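Local coordinates for uncharacterized protein (PDB 4H0A) that is of unknown function but belongs to the CAP (cysteine-rich secretory protein) family and combines a CAP-associated N-terminal region with a CAP domain, at residues 32-37 with 146-151; 67-72 with 174-179; 79-84 with 93-98; 153-158 with 167-172. All coordinates share one frame; numbering follows the deposited sequence.

Interaction 1 (32-37 with 146-151); sequences AENPKP and TLIKYG
Asn-34 carries this contact, its side-chain amide and its carbonyl bonding to the end of strand 145-150 and the residue just past it. CG lies anti to the carbonyl carbon, beside the backbone N (chi1 -45°), and ND2 beyond it donates to Lys-149 O at 3.0 Å with an N-H...O angle of 167°; the acceptor lies almost in the plane of the amide. Two residues on, Gly-151 N donates to Asn-34 O, also at 3.0 Å. Asn-34 ND2 rests 3.5 Å from Ile-148 CG2, the two side chains crossing at about a right angle. Strand 145-150 is an outermost strand of the seven-stranded antiparallel sheet, and an irregular part of the long loop between strand 9-11 and helix 50-56 lies against it. Tyr-150 packs its CD1 3.6 Å from Asn-34 CB, while Pro-35 O sits at the ring edge, near its plane. Ile-148 CG2 lies over one face of that ring, toward its rim. Water 1 adds a further link, accepting from Asn-34 N and donating to Lys-149 O at 2.7 Å. Further out, Asn-34 OD1 accepts from Ser-119 N, which helps fix the amide's rotation, and Pro-37 and Tyr-150 both reach Phe-171.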
loop_
_atom_site.group_PDB
_atom_site.type_symbol
_atom_site.label_atom_id
_atom_site.label_comp_id
_atom_site.label_asym_id
_atom_site.label_seq_id
_atom_site.Cartn_x
_atom_site.Cartn_y
_atom_site.Cartn_z
ATOM N N ALA A 32 10.414 -26.346 11.497
ATOM C CA ALA A 32 9.953 -25.992 10.155
ATOM C C ALA A 32 9.115 -24.710 10.188
ATOM O O ALA A 32 8.054 -24.626 9.561
ATOM C CB ALA A 32 9.140 -27.141 9.578
ATOM N N GLU A 33 9.577 -23.716 10.945
ATOM C CA GLU A 33 8.854 -22.453 11.106
ATOM C C GLU A 33 9.814 -21.340 11.487
ATOM O O GLU A 33 10.969 -21.598 11.829
ATOM C CB GLU A 33 7.734 -22.601 12.165
ATOM C CG GLU A 33 8.155 -22.585 13.632
ATOM C CD GLU A 33 9.190 -23.603 14.069
ATOM O OE1 GLU A 33 8.854 -24.808 14.130
ATOM O OE2 GLU A 33 10.317 -23.186 14.420
ATOM N N ASN A 34 9.321 -20.102 11.418
ATOM C CA ASN A 34 10.075 -18.908 11.793
ATOM C C ASN A 34 9.542 -18.421 13.130
ATOM O O ASN A 34 8.318 -18.383 13.317
ATOM C CB ASN A 34 9.949 -17.819 10.728
ATOM C CG ASN A 34 10.118 -18.347 9.327
ATOM O OD1 ASN A 34 11.179 -18.888 8.971
ATOM N ND2 ASN A 34 9.063 -18.294 8.521
ATOM N N PRO A 35 10.414 -18.076 14.095
ATOM C CA PRO A 35 9.902 -17.588 15.384
ATOM C C PRO A 35 9.317 -16.186 15.256
ATOM O O PRO A 35 9.541 -15.506 14.252
ATOM C CB PRO A 35 11.141 -17.595 16.278
ATOM C CG PRO A 35 12.275 -17.377 15.337
ATOM C CD PRO A 35 11.892 -18.061 14.055
ATOM N N LYS A 36 8.590 -15.747 16.286
ATOM C CA LYS A 36 8.016 -14.403 16.303
ATOM C C LYS A 36 9.152 -13.368 16.319
ATOM O O LYS A 36 10.265 -13.689 16.742
ATOM C CB LYS A 36 7.070 -14.207 17.508
ATOM C CG LYS A 36 7.748 -14.148 18.885
ATOM C CD LYS A 36 6.718 -14.152 20.012
ATOM C CE LYS A 36 7.349 -13.999 21.373
ATOM N NZ LYS A 36 6.330 -13.769 22.433
ATOM N N PRO A 37 8.927 -12.128 15.850
ATOM C CA PRO A 37 10.021 -11.140 15.896
ATOM C C PRO A 37 10.335 -10.776 17.346
ATOM O O PRO A 37 9.432 -10.774 18.178
ATOM C CB PRO A 37 9.486 -9.958 15.076
ATOM C CG PRO A 37 8.147 -10.383 14.560
ATOM C CD PRO A 37 7.676 -11.537 15.346
ATOM N N THR A 146 6.154 -11.311 -0.821
ATOM C CA THR A 146 6.291 -12.543 -0.044
ATOM C C THR A 146 5.474 -12.526 1.233
ATOM O O THR A 146 5.600 -11.590 2.014
ATOM C CB THR A 146 7.756 -12.802 0.302
ATOM O OG1 THR A 146 8.557 -12.384 -0.801
ATOM C CG2 THR A 146 8.025 -14.277 0.643
ATOM N N LEU A 147 4.644 -13.564 1.442
ATOM C CA LEU A 147 3.854 -13.723 2.664
ATOM C C LEU A 147 4.628 -14.675 3.557
ATOM O O LEU A 147 4.886 -15.803 3.138
ATOM C CB LEU A 147 2.456 -14.259 2.350
ATOM C CG LEU A 147 1.509 -14.435 3.545
ATOM C CD1 LEU A 147 1.279 -13.101 4.284
ATOM C CD2 LEU A 147 0.171 -14.992 3.093
ATOM N N ILE A 148 5.062 -14.222 4.741
ATOM C CA ILE A 148 5.872 -15.046 5.648
ATOM C C ILE A 148 5.167 -15.157 6.976
ATOM O O ILE A 148 4.701 -14.144 7.482
ATOM C CB ILE A 148 7.301 -14.452 5.836
ATOM C CG1 ILE A 148 7.973 -14.142 4.474
ATOM C CG2 ILE A 148 8.174 -15.407 6.668
ATOM C CD1 ILE A 148 9.296 -13.393 4.552
ATOM N N LYS A 149 5.124 -16.366 7.571
ATOM C CA LYS A 149 4.517 -16.536 8.884
ATOM C C LYS A 149 5.627 -16.450 9.927
ATOM O O LYS A 149 6.589 -17.207 9.849
ATOM C CB LYS A 149 3.761 -17.871 8.977
ATOM C CG LYS A 149 2.891 -17.989 10.224
ATOM C CD LYS A 149 2.031 -19.251 10.206
ATOM C CE LYS A 149 1.226 -19.410 11.475
ATOM N NZ LYS A 149 0.269 -20.543 11.390
ATOM N N TYR A 150 5.524 -15.491 10.859
ATOM C CA TYR A 150 6.466 -15.302 11.967
ATOM C C TYR A 150 5.701 -15.547 13.243
ATOM O O TYR A 150 4.886 -14.708 13.635
ATOM C CB TYR A 150 7.059 -13.885 11.958
ATOM C CG TYR A 150 8.032 -13.641 10.827
ATOM C CD1 TYR A 150 9.255 -14.301 10.778
ATOM C CD2 TYR A 150 7.751 -12.719 9.829
ATOM C CE1 TYR A 150 10.154 -14.083 9.740
ATOM C CE2 TYR A 150 8.654 -12.472 8.799
ATOM C CZ TYR A 150 9.862 -13.146 8.765
ATOM O OH TYR A 150 10.756 -12.914 7.748
ATOM N N GLY A 151 5.912 -16.704 13.859
ATOM C CA GLY A 151 5.158 -17.074 15.047
ATOM C C GLY A 151 3.695 -17.217 14.672
ATOM O O GLY A 151 3.389 -17.933 13.717
HETATM O O HOH W 1 6.572 -19.770 10.694
#

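Interaction 2 (67-72 with 174-179); sequences DGYKNY and KEMLAD. With EDO (1,2-ethanediol), chain C.
Glu-175 opens the contact along helix 174-180 only marginally: its carbonyl O lies 4.0 Å from Tyr-69 OH, while its side chain leads away and forms a weak salt bridge with Lys-174. Met-176, present as selenomethionine, does more. Its CG is anti to the backbone N (chi1 -178°), and the chain bends at chi2 and chi3, bringing the end of the side chain nearer to Tyr-69. SE stands over one face of the ring, offset toward the rim and 4.2 Å from the centroid, a Met-aromatic contact; CE lies over the same ring at 4.3 Å from the centroid. The two side chains slide past each other in opposite directions. A turn along, Asp-179 meets the tyrosine tip to tip, with OD2 at the ring edge, 3.8 Å from CE2. That carboxylate also comes within 2.9 Å, OD2 to OD2, of Asp-67, their planes 76° apart. Two acidic oxygens so close would be expected to raise the pKa of one acid; Glu-192 brings a further like charge to Asp-179, whereas His-194 ND1 bonds Asp-67 OD2. Strand 69-72 and helix 174-179 run at 100° to each other with axes 12.8 Å apart, so mainly side chains make the contact; Phe-65 of strand 61-65 is a ring neighbour of Tyr-69 and Lys-86 of strand 79-86 its cation-pi partner, and strand 125-128 packs against Lys-174, Glu-175, Leu-177 and Ala-178.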
loop_
_atom_site.group_PDB
_atom_site.type_symbol
_atom_site.label_atom_id
_atom_site.label_comp_id
_atom_site.label_asym_id
_atom_site.label_seq_id
_atom_site.Cartn_x
_atom_site.Cartn_y
_atom_site.Cartn_z
ATOM N N ASP A 67 -15.420 -2.032 8.005
ATOM C CA ASP A 67 -15.395 -3.211 8.875
ATOM C C ASP A 67 -14.845 -2.914 10.284
ATOM O O ASP A 67 -14.358 -3.828 10.948
ATOM C CB ASP A 67 -14.618 -4.375 8.224
ATOM C CG ASP A 67 -14.977 -4.580 6.770
ATOM O OD1 ASP A 67 -16.184 -4.550 6.445
ATOM O OD2 ASP A 67 -14.051 -4.714 5.948
ATOM N N GLY A 68 -15.001 -1.683 10.757
ATOM C CA GLY A 68 -14.664 -1.321 12.127
ATOM C C GLY A 68 -13.204 -1.190 12.496
ATOM O O GLY A 68 -12.882 -1.291 13.683
ATOM N N TYR A 69 -12.318 -0.908 11.520
ATOM C CA TYR A 69 -10.909 -0.680 11.806
ATOM C C TYR A 69 -10.620 0.824 11.897
ATOM O O TYR A 69 -11.405 1.645 11.421
ATOM C CB TYR A 69 -10.015 -1.299 10.729
ATOM C CG TYR A 69 -10.065 -2.809 10.688
ATOM C CD1 TYR A 69 -9.249 -3.575 11.510
ATOM C CD2 TYR A 69 -10.911 -3.471 9.811
ATOM C CE1 TYR A 69 -9.275 -4.970 11.459
ATOM C CE2 TYR A 69 -10.950 -4.861 9.752
ATOM C CZ TYR A 69 -10.114 -5.609 10.565
ATOM O OH TYR A 69 -10.131 -6.986 10.534
ATOM N N LYS A 70 -9.493 1.166 12.502
ATOM C CA LYS A 70 -9.039 2.553 12.619
ATOM C C LYS A 70 -7.577 2.608 12.248
ATOM O O LYS A 70 -6.815 1.749 12.696
ATOM C CB LYS A 70 -9.251 3.083 14.045
ATOM C CG LYS A 70 -10.458 3.961 14.235
ATOM C CD LYS A 70 -10.260 4.822 15.475
ATOM C CE LYS A 70 -11.552 5.274 16.078
ATOM N NZ LYS A 70 -11.401 5.567 17.523
ATOM N N ASN A 71 -7.174 3.583 11.420
ATOM C CA ASN A 71 -5.771 3.717 11.031
ATOM C C ASN A 71 -5.137 4.890 11.737
ATOM O O ASN A 71 -5.779 5.922 11.898
ATOM C CB ASN A 71 -5.628 3.878 9.516
ATOM C CG ASN A 71 -5.414 2.578 8.773
ATOM O OD1 ASN A 71 -5.304 1.519 9.365
ATOM N ND2 ASN A 71 -5.366 2.618 7.466
ATOM N N TYR A 72 -3.888 4.712 12.194
ATOM C CA TYR A 72 -3.074 5.738 12.845
ATOM C C TYR A 72 -1.861 5.921 11.993
ATOM O O TYR A 72 -1.192 4.925 11.707
ATOM C CB TYR A 72 -2.654 5.305 14.263
ATOM C CG TYR A 72 -3.782 5.239 15.260
ATOM C CD1 TYR A 72 -4.734 4.226 15.199
ATOM C CD2 TYR A 72 -3.859 6.146 16.315
ATOM C CE1 TYR A 72 -5.794 4.176 16.102
ATOM C CE2 TYR A 72 -4.898 6.089 17.241
ATOM C CZ TYR A 72 -5.872 5.112 17.118
ATOM O OH TYR A 72 -6.889 5.036 18.028
ATOM N N LYS A 174 -3.794 -12.697 10.898
ATOM C CA LYS A 174 -4.566 -13.460 9.922
ATOM C C LYS A 174 -5.963 -12.825 9.641
ATOM O O LYS A 174 -6.425 -12.872 8.501
ATOM C CB LYS A 174 -4.728 -14.915 10.378
ATOM C CG LYS A 174 -5.441 -15.132 11.707
ATOM C CD LYS A 174 -5.297 -16.613 12.130
ATOM C CE LYS A 174 -5.869 -16.883 13.498
ATOM N NZ LYS A 174 -7.350 -16.849 13.510
ATOM N N GLU A 175 -6.589 -12.159 10.628
ATOM C CA GLU A 175 -7.915 -11.559 10.366
ATOM C C GLU A 175 -7.749 -10.324 9.496
ATOM O O GLU A 175 -8.573 -10.145 8.605
ATOM C CB GLU A 175 -8.811 -11.280 11.601
ATOM C CG GLU A 175 -8.143 -11.234 12.956
ATOM C CD GLU A 175 -7.601 -12.533 13.524
ATOM O OE1 GLU A 175 -8.348 -13.537 13.578
ATOM O OE2 GLU A 175 -6.400 -12.553 13.876
HETATM N N MSE A 176 -6.649 -9.535 9.643
HETATM C CA MSE A 176 -6.444 -8.404 8.733
HETATM C C MSE A 176 -6.162 -8.932 7.332
HETATM O O MSE A 176 -6.666 -8.390 6.353
HETATM C CB MSE A 176 -5.275 -7.494 9.195
HETATM C CG MSE A 176 -5.058 -6.283 8.297
HETATM SE SE MSE A 176 -6.371 -4.918 8.699
HETATM C CE MSE A 176 -7.544 -5.101 7.307
ATOM N N LEU A 177 -5.342 -9.970 7.237
ATOM C CA LEU A 177 -4.995 -10.574 5.958
ATOM C C LEU A 177 -6.265 -11.088 5.228
ATOM O O LEU A 177 -6.419 -10.838 4.036
ATOM C CB LEU A 177 -3.995 -11.722 6.207
ATOM C CG LEU A 177 -3.233 -12.265 5.026
ATOM C CD1 LEU A 177 -2.341 -11.226 4.400
ATOM C CD2 LEU A 177 -2.377 -13.439 5.458
ATOM N N ALA A 178 -7.200 -11.728 5.947
ATOM C CA ALA A 178 -8.461 -12.193 5.337
ATOM C C ALA A 178 -9.328 -11.010 4.876
ATOM O O ALA A 178 -9.985 -11.086 3.837
ATOM C CB ALA A 178 -9.253 -13.035 6.325
ATOM N N ASP A 179 -9.323 -9.920 5.643
ATOM C CA ASP A 179 -10.093 -8.731 5.305
ATOM C C ASP A 179 -9.493 -8.023 4.067
ATOM O O ASP A 179 -10.237 -7.714 3.139
ATOM C CB ASP A 179 -10.142 -7.801 6.516
ATOM C CG ASP A 179 -11.164 -6.697 6.395
ATOM O OD1 ASP A 179 -10.817 -5.631 5.861
ATOM O OD2 ASP A 179 -12.306 -6.898 6.858
HETATM C C1 EDO C . -2.530 -0.108 5.408
HETATM O O1 EDO C . -1.610 -1.035 5.958
HETATM C C2 EDO C . -3.874 -0.421 6.117
HETATM O O2 EDO C . -4.902 0.403 5.618
#

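Interaction 3 (79-84 with 93-98); sequences SYYIVS and VYATGE. With EDO (1,2-ethanediol), chain E.
Tyr-80 and Tyr-94 lie edge against edge across the two strands, CD2 of the first 4.0 Å from CE2 of the second, each contact atom near the plane of the other ring. In both, CG stands anti to the backbone N (chi1 -177° and 168°), beside the carbonyl carbon, from where the rings meet. Ile-82 and Thr-96 share this face. The tip of the isoleucine, CD1, reaches CD2 of Tyr-94 at 4.1 Å, and the threonine methyl CG2 packs 4.0 Å from Tyr-80 CB. On the other face Tyr-81 brings CD1 to within 3.8 Å of Ala-95 CB, its ring obliquely placed to that methyl, while Val-83 and Val-93 lie side by side, pointing the same way, with CG2 of the first against CG1 of the second. Helix 201-219 packs on the Tyr-80 and Tyr-94 face, where Glu-211 bonds the Tyr-80 hydroxyl; Trp-44 and Phe-56 meet the Tyr-81 ring on the other. Between the faces, paired backbone bonds join Tyr-80 with Thr-96 and Ile-82 with Tyr-94, the shortest from Tyr-94 N to Ile-82 O at 2.8 Å. Tyr-81 with Ala-95 and Val-83 with Val-93 are the non-hydrogen-bonded pairs, where CA-H groups of Tyr-81, Ala-95 and Val-93 point at carbonyls across the gap. With strand directions 175° apart, this is a regular antiparallel beta hairpin, here set inside the seven-stranded sheet with apolar packing on both faces.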
loop_
_atom_site.group_PDB
_atom_site.type_symbol
_atom_site.label_atom_id
_atom_site.label_comp_id
_atom_site.label_asym_id
_atom_site.label_seq_id
_atom_site.Cartn_x
_atom_site.Cartn_y
_atom_site.Cartn_z
ATOM N N SER A 79 11.070 7.779 9.025
ATOM C CA SER A 79 10.170 6.645 9.183
ATOM C C SER A 79 8.758 6.981 8.763
ATOM O O SER A 79 8.358 8.147 8.771
ATOM C CB SER A 79 10.168 6.185 10.635
ATOM O OG SER A 79 9.732 7.225 11.496
ATOM N N TYR A 80 8.005 5.938 8.395
ATOM C CA TYR A 80 6.620 6.072 7.985
ATOM C C TYR A 80 5.869 4.828 8.401
ATOM O O TYR A 80 6.257 3.732 7.993
ATOM C CB TYR A 80 6.548 6.291 6.468
ATOM C CG TYR A 80 5.132 6.505 5.985
ATOM C CD1 TYR A 80 4.525 7.755 6.074
ATOM C CD2 TYR A 80 4.362 5.438 5.527
ATOM C CE1 TYR A 80 3.199 7.945 5.701
ATOM C CE2 TYR A 80 3.036 5.620 5.131
ATOM C CZ TYR A 80 2.457 6.875 5.224
ATOM O OH TYR A 80 1.161 7.052 4.804
ATOM N N TYR A 81 4.810 4.980 9.215
ATOM C CA TYR A 81 4.009 3.854 9.686
ATOM C C TYR A 81 2.520 4.077 9.480
ATOM O O TYR A 81 2.022 5.146 9.849
ATOM C CB TYR A 81 4.228 3.635 11.194
ATOM C CG TYR A 81 5.668 3.562 11.634
ATOM C CD1 TYR A 81 6.400 2.385 11.500
ATOM C CD2 TYR A 81 6.282 4.643 12.256
ATOM C CE1 TYR A 81 7.712 2.295 11.960
ATOM C CE2 TYR A 81 7.589 4.558 12.730
ATOM C CZ TYR A 81 8.302 3.382 12.576
ATOM O OH TYR A 81 9.590 3.264 13.053
ATOM N N ILE A 82 1.811 3.082 8.932
ATOM C CA ILE A 82 0.350 3.052 8.882
ATOM C C ILE A 82 -0.009 1.921 9.821
ATOM O O ILE A 82 0.257 0.755 9.505
ATOM C CB ILE A 82 -0.312 2.893 7.490
ATOM C CG1 ILE A 82 0.137 4.006 6.526
ATOM C CG2 ILE A 82 -1.870 2.893 7.663
ATOM C CD1 ILE A 82 -0.239 3.735 5.044
ATOM N N VAL A 83 -0.562 2.262 10.990
ATOM C CA VAL A 83 -0.902 1.297 12.033
ATOM C C VAL A 83 -2.411 1.106 12.059
ATOM O O VAL A 83 -3.115 2.071 12.327
ATOM C CB VAL A 83 -0.369 1.811 13.398
ATOM C CG1 VAL A 83 -0.702 0.835 14.522
ATOM C CG2 VAL A 83 1.138 2.093 13.330
ATOM N N SER A 84 -2.903 -0.121 11.815
ATOM C CA SER A 84 -4.345 -0.406 11.864
ATOM C C SER A 84 -4.698 -1.038 13.183
ATOM O O SER A 84 -3.955 -1.899 13.661
ATOM C CB SER A 84 -4.763 -1.338 10.732
ATOM O OG SER A 84 -4.230 -0.904 9.494
ATOM N N VAL A 93 0.754 -3.253 10.821
ATOM C CA VAL A 93 1.685 -2.130 10.743
ATOM C C VAL A 93 2.379 -2.167 9.400
ATOM O O VAL A 93 3.153 -3.090 9.152
ATOM C CB VAL A 93 2.741 -2.077 11.882
ATOM C CG1 VAL A 93 3.640 -0.837 11.723
ATOM C CG2 VAL A 93 2.076 -2.075 13.255
ATOM N N TYR A 94 2.115 -1.178 8.542
ATOM C CA TYR A 94 2.849 -1.002 7.290
ATOM C C TYR A 94 4.027 -0.098 7.653
ATOM O O TYR A 94 3.790 0.940 8.261
ATOM C CB TYR A 94 1.948 -0.381 6.204
ATOM C CG TYR A 94 2.730 0.082 4.996
ATOM C CD1 TYR A 94 3.129 -0.816 4.014
ATOM C CD2 TYR A 94 3.164 1.401 4.890
ATOM C CE1 TYR A 94 3.892 -0.402 2.922
ATOM C CE2 TYR A 94 3.946 1.820 3.820
ATOM C CZ TYR A 94 4.309 0.915 2.839
ATOM O OH TYR A 94 5.077 1.342 1.790
ATOM N N ALA A 95 5.272 -0.481 7.349
ATOM C CA ALA A 95 6.422 0.350 7.728
ATOM C C ALA A 95 7.393 0.522 6.596
ATOM O O ALA A 95 7.688 -0.438 5.892
ATOM C CB ALA A 95 7.147 -0.282 8.910
ATOM N N THR A 96 7.939 1.730 6.440
ATOM C CA THR A 96 8.990 1.973 5.451
ATOM C C THR A 96 9.805 3.183 5.895
ATOM O O THR A 96 9.420 3.869 6.839
ATOM C CB THR A 96 8.405 2.135 4.037
ATOM O OG1 THR A 96 9.483 2.105 3.089
ATOM C CG2 THR A 96 7.570 3.405 3.864
ATOM N N GLY A 97 10.923 3.413 5.231
ATOM C CA GLY A 97 11.777 4.565 5.508
ATOM C C GLY A 97 13.223 4.200 5.761
ATOM O O GLY A 97 13.585 3.021 5.803
ATOM N N GLU A 98 14.047 5.233 5.972
ATOM C CA GLU A 98 15.482 5.075 6.203
ATOM C C GLU A 98 15.810 4.452 7.562
ATOM O O GLU A 98 16.865 3.828 7.678
ATOM C CB GLU A 98 16.199 6.443 6.099
HETATM C C1 EDO E . 7.494 9.507 14.996
HETATM O O1 EDO E . 6.334 10.176 14.560
HETATM C C2 EDO E . 7.558 8.125 14.332
HETATM O O2 EDO E . 8.808 7.542 14.657
#

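Interaction 4 (153-158 with 167-172); sequences IYAQVY and LSVRFL. With EDO (1,2-ethanediol), chain C.
Gln-156 and Arg-170 start from different first torsions: CG of the glutamine lies anti to its carbonyl carbon (chi1 -62°), whereas that of the arginine lies anti to its backbone N (chi1 171°) and a bend at chi3 (65°) places NE. The two side chains run side by side, pointing the same way. NE and NH2 of Arg-170 both donate to Gln-156 OE1 at 2.9 Å, side-on, and the amide and guanidinium planes are nearly coplanar. Tyr-158 OH approaches the same group obliquely, 3.1 Å from Arg-170 NH2, but at a poor angle for a bond. Behind this pair lies an antiparallel hairpin whose backbone bonds join Tyr-154 with Leu-172 and Gln-156 with Arg-170; at its far end Leu-167 and Ser-168 both face Tyr-158, a classic beta bulge. The opposite face is apolar: Ala-155 CB sits 3.8 Å from Phe-171 CD2 in an off-centre CH-pi contact, and Ile-153 CD1 touches the same ring carbon at 4.1 Å. NH1 of Arg-170 has other partners, a salt bridge to Asp-281 and a 3.0 Å bond to O1 of a 1,2-ethanediol probably acquired during crystallisation. Gln-156 NE2 in turn bonds Tyr-183 OH, which helps fix the amide's orientation. One amide oxygen thus takes two donors of a buried cation from within the guanidinium plane, while NH1 pairs with Asp-281, whose negative charge would be expected to offset the arginine's.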
loop_
_atom_site.group_PDB
_atom_site.type_symbol
_atom_site.label_atom_id
_atom_site.label_comp_id
_atom_site.label_asym_id
_atom_site.label_seq_id
_atom_site.Cartn_x
_atom_site.Cartn_y
_atom_site.Cartn_z
ATOM N N ILE A 153 1.855 -14.483 13.694
ATOM C CA ILE A 153 1.492 -13.357 12.821
ATOM C C ILE A 153 2.145 -13.532 11.457
ATOM O O ILE A 153 2.919 -14.479 11.247
ATOM C CB ILE A 153 1.831 -11.981 13.464
ATOM C CG1 ILE A 153 3.345 -11.802 13.738
ATOM C CG2 ILE A 153 1.018 -11.804 14.744
ATOM C CD1 ILE A 153 3.747 -10.336 13.934
ATOM N N TYR A 154 1.806 -12.630 10.518
ATOM C CA TYR A 154 2.322 -12.673 9.163
ATOM C C TYR A 154 3.031 -11.397 8.803
ATOM O O TYR A 154 2.849 -10.358 9.448
ATOM C CB TYR A 154 1.175 -12.916 8.170
ATOM C CG TYR A 154 0.557 -14.285 8.320
ATOM C CD1 TYR A 154 -0.401 -14.536 9.294
ATOM C CD2 TYR A 154 0.974 -15.348 7.528
ATOM C CE1 TYR A 154 -0.954 -15.804 9.457
ATOM C CE2 TYR A 154 0.426 -16.622 7.680
ATOM C CZ TYR A 154 -0.532 -16.849 8.654
ATOM O OH TYR A 154 -1.088 -18.093 8.838
ATOM N N ALA A 155 3.838 -11.477 7.758
ATOM C CA ALA A 155 4.521 -10.325 7.194
ATOM C C ALA A 155 4.429 -10.388 5.699
ATOM O O ALA A 155 4.627 -11.458 5.117
ATOM C CB ALA A 155 5.979 -10.283 7.621
ATOM N N GLN A 156 4.086 -9.264 5.080
ATOM C CA GLN A 156 4.116 -9.092 3.638
ATOM C C GLN A 156 5.368 -8.293 3.360
ATOM O O GLN A 156 5.490 -7.182 3.879
ATOM C CB GLN A 156 2.876 -8.371 3.132
ATOM C CG GLN A 156 1.580 -9.118 3.397
ATOM C CD GLN A 156 0.478 -8.372 2.720
ATOM O OE1 GLN A 156 -0.077 -7.424 3.278
ATOM N NE2 GLN A 156 0.292 -8.629 1.436
ATOM N N VAL A 157 6.327 -8.870 2.629
ATOM C CA VAL A 157 7.591 -8.222 2.305
ATOM C C VAL A 157 7.515 -7.721 0.873
ATOM O O VAL A 157 7.473 -8.529 -0.053
ATOM C CB VAL A 157 8.781 -9.192 2.508
ATOM C CG1 VAL A 157 10.113 -8.464 2.321
ATOM C CG2 VAL A 157 8.705 -9.849 3.882
ATOM N N TYR A 158 7.514 -6.398 0.690
ATOM C CA TYR A 158 7.417 -5.780 -0.630
ATOM C C TYR A 158 8.787 -5.545 -1.207
ATOM O O TYR A 158 9.587 -4.858 -0.579
ATOM C CB TYR A 158 6.663 -4.454 -0.533
ATOM C CG TYR A 158 5.246 -4.633 -0.045
ATOM C CD1 TYR A 158 4.253 -5.104 -0.891
ATOM C CD2 TYR A 158 4.902 -4.363 1.276
ATOM C CE1 TYR A 158 2.941 -5.275 -0.448
ATOM C CE2 TYR A 158 3.599 -4.539 1.735
ATOM C CZ TYR A 158 2.615 -4.977 0.866
ATOM O OH TYR A 158 1.331 -5.127 1.328
ATOM N N LEU A 167 11.515 -2.960 0.002
ATOM C CA LEU A 167 11.035 -1.578 0.000
ATOM C C LEU A 167 10.282 -1.236 1.265
ATOM O O LEU A 167 10.368 -0.113 1.768
ATOM C CB LEU A 167 10.089 -1.364 -1.190
ATOM C CG LEU A 167 10.687 -1.594 -2.578
ATOM C CD1 LEU A 167 9.586 -1.716 -3.609
ATOM C CD2 LEU A 167 11.669 -0.482 -2.941
ATOM N N SER A 168 9.475 -2.180 1.736
ATOM C CA SER A 168 8.615 -1.965 2.889
ATOM C C SER A 168 8.155 -3.307 3.431
ATOM O O SER A 168 8.294 -4.326 2.749
ATOM C CB SER A 168 7.412 -1.119 2.464
ATOM O OG SER A 168 6.735 -1.684 1.354
ATOM N N VAL A 169 7.659 -3.327 4.665
ATOM C CA VAL A 169 7.142 -4.553 5.282
ATOM C C VAL A 169 5.840 -4.233 5.978
ATOM O O VAL A 169 5.736 -3.190 6.629
ATOM C CB VAL A 169 8.141 -5.196 6.281
ATOM C CG1 VAL A 169 7.562 -6.480 6.889
ATOM C CG2 VAL A 169 9.492 -5.463 5.621
ATOM N N ARG A 170 4.854 -5.128 5.868
ATOM C CA ARG A 170 3.614 -4.993 6.614
ATOM C C ARG A 170 3.474 -6.208 7.489
ATOM O O ARG A 170 3.371 -7.314 6.958
ATOM C CB ARG A 170 2.369 -4.824 5.723
ATOM C CG ARG A 170 1.051 -4.902 6.537
ATOM C CD ARG A 170 -0.095 -4.202 5.851
ATOM N NE ARG A 170 -0.449 -4.853 4.591
ATOM C CZ ARG A 170 -1.253 -4.327 3.672
ATOM N NH1 ARG A 170 -1.823 -3.142 3.874
ATOM N NH2 ARG A 170 -1.506 -4.986 2.551
ATOM N N PHE A 171 3.515 -6.023 8.823
ATOM C CA PHE A 171 3.267 -7.119 9.761
ATOM C C PHE A 171 1.787 -7.073 10.068
ATOM O O PHE A 171 1.278 -5.980 10.329
ATOM C CB PHE A 171 4.113 -6.991 11.026
ATOM C CG PHE A 171 5.568 -7.331 10.818
ATOM C CD1 PHE A 171 6.484 -6.348 10.483
ATOM C CD2 PHE A 171 6.035 -8.626 11.030
ATOM C CE1 PHE A 171 7.837 -6.655 10.337
ATOM C CE2 PHE A 171 7.385 -8.930 10.884
ATOM C CZ PHE A 171 8.278 -7.944 10.535
ATOM N N LEU A 172 1.078 -8.210 10.017
ATOM C CA LEU A 172 -0.364 -8.190 10.273
ATOM C C LEU A 172 -0.895 -9.541 10.736
ATOM O O LEU A 172 -0.250 -10.572 10.551
ATOM C CB LEU A 172 -1.146 -7.711 9.025
ATOM C CG LEU A 172 -1.311 -8.668 7.816
ATOM C CD1 LEU A 172 -2.068 -7.968 6.696
ATOM C CD2 LEU A 172 0.040 -9.160 7.280
HETATM C C1 EDO C . -2.530 -0.108 5.408
HETATM O O1 EDO C . -1.610 -1.035 5.958
HETATM C C2 EDO C . -3.874 -0.421 6.117
HETATM O O2 EDO C . -4.902 0.403 5.618
#

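From the N terminus, residues 32-37 open the first loop, which interaction 1 closes on strand 145-150. Residues 67-72 open a second inside it, but interaction 2 closes this only at helix 174-180, so the two cross. Interaction 3 is a short hairpin nested within both. Interaction 4, a second hairpin, follows interaction 1 in series and lies inside the loop of interaction 2. All four reach one seven-stranded antiparallel sheet: Val-93 N to Phe-171 O joins the hairpins, Ile-148 O to Ala-155 N adds the outermost strand, and Tyr-72 N to Val-83 O ties on strand 69-76. Leu-177 packs on Leu-147 and Tyr-154, and one ethanediol bonds both Asn-71 and Arg-170.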